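Local coordinates for protein FACT complex subunit POB3 (Chaetomium thermophilum var. thermophilum, PDB 4KHB) that is a subunit of the FACT complex, a histone chaperone that probably reorganises nucleosomes during transcription, DNA replication and DNA repair, at residues 5-10 / 25-30. Residues are numbered along the deposited sequence; the frame is centred on the assembly and turned at random.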
loop_
_atom_site.group_PDB
_atom_site.type_symbol
_atom_site.label_atom_id
_atom_site.label_comp_id
_atom_site.label_asym_id
_atom_site.label_seq_id
_atom_site.Cartn_x
_atom_site.Cartn_y
_atom_site.Cartn_z
ATOM N N ALA H 5 27.071 -6.524 19.196
ATOM C CA ALA H 5 26.592 -5.504 20.119
ATOM C C ALA H 5 25.389 -5.969 20.918
ATOM O O ALA H 5 24.633 -6.837 20.485
ATOM C CB ALA H 5 26.244 -4.237 19.355
ATOM N N ALA H 6 25.207 -5.362 22.084
ATOM C CA ALA H 6 24.097 -5.701 22.959
ATOM C C ALA H 6 22.822 -5.088 22.408
ATOM O O ALA H 6 21.825 -5.777 22.187
ATOM C CB ALA H 6 24.364 -5.210 24.377
ATOM N N ILE H 7 22.872 -3.776 22.198
ATOM C CA ILE H 7 21.782 -3.021 21.590
ATOM C C ILE H 7 22.148 -2.523 20.196
ATOM O O ILE H 7 23.245 -2.004 19.985
ATOM C CB ILE H 7 21.411 -1.788 22.462
ATOM C CG1 ILE H 7 20.431 -2.165 23.574
ATOM C CG2 ILE H 7 20.761 -0.701 21.625
ATOM C CD1 ILE H 7 19.979 -3.603 23.558
ATOM N N GLU H 8 21.239 -2.705 19.245
ATOM C CA GLU H 8 21.346 -2.036 17.956
ATOM C C GLU H 8 20.244 -0.997 17.840
ATOM O O GLU H 8 19.056 -1.327 17.897
ATOM C CB GLU H 8 21.250 -3.031 16.801
ATOM C CG GLU H 8 22.473 -3.913 16.626
ATOM C CD GLU H 8 23.655 -3.143 16.070
ATOM O OE1 GLU H 8 23.437 -2.053 15.502
ATOM O OE2 GLU H 8 24.796 -3.632 16.188
ATOM N N SER H 9 20.637 0.261 17.685
ATOM C CA SER H 9 19.674 1.352 17.705
ATOM C C SER H 9 19.611 2.035 16.349
ATOM O O SER H 9 20.615 2.123 15.638
ATOM C CB SER H 9 20.030 2.358 18.802
ATOM O OG SER H 9 19.071 3.396 18.865
ATOM N N PHE H 10 18.428 2.525 15.999
ATOM C CA PHE H 10 18.216 3.191 14.723
ATOM C C PHE H 10 17.323 4.399 14.961
ATOM O O PHE H 10 16.296 4.295 15.637
ATOM C CB PHE H 10 17.570 2.236 13.717
ATOM C CG PHE H 10 18.441 1.072 13.335
ATOM C CD1 PHE H 10 18.430 -0.102 14.078
ATOM C CD2 PHE H 10 19.280 1.157 12.233
ATOM C CE1 PHE H 10 19.237 -1.174 13.721
ATOM C CE2 PHE H 10 20.086 0.093 11.871
ATOM C CZ PHE H 10 20.066 -1.075 12.614
ATOM N N ARG H 25 15.102 0.267 18.873
ATOM C CA ARG H 25 16.175 -0.512 19.488
ATOM C C ARG H 25 15.967 -2.008 19.348
ATOM O O ARG H 25 14.898 -2.527 19.674
ATOM C CB ARG H 25 16.342 -0.141 20.964
ATOM C CG ARG H 25 17.125 1.145 21.152
ATOM C CD ARG H 25 16.576 2.070 22.216
ATOM N NE ARG H 25 17.664 2.742 22.922
ATOM C CZ ARG H 25 17.511 3.803 23.709
ATOM N NH1 ARG H 25 16.313 4.347 23.868
ATOM N NH2 ARG H 25 18.562 4.339 24.311
ATOM N N PHE H 26 16.976 -2.685 18.806
ATOM C CA PHE H 26 16.941 -4.135 18.678
ATOM C C PHE H 26 17.817 -4.802 19.750
ATOM O O PHE H 26 18.948 -4.369 20.002
ATOM C CB PHE H 26 17.381 -4.550 17.276
ATOM C CG PHE H 26 16.414 -4.144 16.198
ATOM C CD1 PHE H 26 15.340 -4.957 15.871
ATOM C CD2 PHE H 26 16.583 -2.951 15.506
ATOM C CE1 PHE H 26 14.447 -4.591 14.878
ATOM C CE2 PHE H 26 15.696 -2.577 14.510
ATOM C CZ PHE H 26 14.627 -3.397 14.195
ATOM N N ALA H 27 17.276 -5.841 20.387
ATOM C CA ALA H 27 18.010 -6.651 21.362
ATOM C C ALA H 27 17.718 -8.123 21.120
ATOM O O ALA H 27 16.847 -8.461 20.318
ATOM C CB ALA H 27 17.636 -6.273 22.783
ATOM N N GLU H 28 18.443 -8.990 21.819
ATOM C CA GLU H 28 18.242 -10.434 21.721
ATOM C C GLU H 28 16.813 -10.900 22.017
ATOM O O GLU H 28 16.338 -11.865 21.418
ATOM C CB GLU H 28 19.235 -11.173 22.626
ATOM C CG GLU H 28 20.308 -11.946 21.867
ATOM C CD GLU H 28 21.345 -12.576 22.779
ATOM O OE1 GLU H 28 21.225 -12.427 24.012
ATOM O OE2 GLU H 28 22.281 -13.222 22.262
ATOM N N ASN H 29 16.134 -10.222 22.940
ATOM C CA ASN H 29 14.812 -10.672 23.377
ATOM C C ASN H 29 13.641 -10.043 22.613
ATOM O O ASN H 29 12.483 -10.387 22.863
ATOM C CB ASN H 29 14.631 -10.447 24.885
ATOM C CG ASN H 29 14.681 -8.982 25.271
ATOM O OD1 ASN H 29 15.513 -8.222 24.776
ATOM N ND2 ASN H 29 13.786 -8.577 26.164
ATOM N N GLY H 30 13.936 -9.123 21.697
ATOM C CA GLY H 30 12.895 -8.499 20.893
ATOM C C GLY H 30 13.184 -7.055 20.520
ATOM O O GLY H 30 14.335 -6.617 20.582
HETATM O O HOH W 1 20.683 -7.435 23.564
#
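The rings of Phe-10 and Phe-26 meet with their planes turned 81° apart and their centroids 5.8 Å from each other, an oblique aromatic pair. Phe-10 brings CD1 and CE1 to it; CD1 lies in the plane of the Phe-26 ring, at its edge, 3.7 Å from CD2. Near that plane as well, at the edge, lies the carbonyl oxygen Glu-8 O. In the backbone, Glu-8 and Phe-26 form the hydrogen-bonded pair of an antiparallel ladder: Phe-26 N gives a nearly straight bond to Glu-8 O, and Glu-8 N returns one to Phe-26 O at 2.9 Å. The next pair, Ser-9 with Arg-25, is non-hydrogen-bonded and turns its side chains to the other face, where Ser-9 OG touches Arg-25 CG. Ile-7 CG2, anti to the backbone N, reaches the same Arg-25 CG at 4.1 Å. On toward the turn, Ile-7 CD1 packs on Ala-27 CB at 3.6 Å. An alanine in place of Phe-10 would probably leave the CD2–CE2 side of Phe-26 without its aromatic neighbour and Arg-85 without its cation-pi partner. This ladder joins strands 8-11 and 22-27, the former outermost, within this chain, in a four-stranded antiparallel sheet of the N-terminal PH-like domain; a type I turn from Ala-27 to Gly-30 leads into strand 30-35. Helix 83-92 packs against the face bearing Glu-8 and Phe-26: Ile-89 touches Glu-8 and both phenylalanines, while Arg-85 forms a salt bridge with Glu-8 OE1.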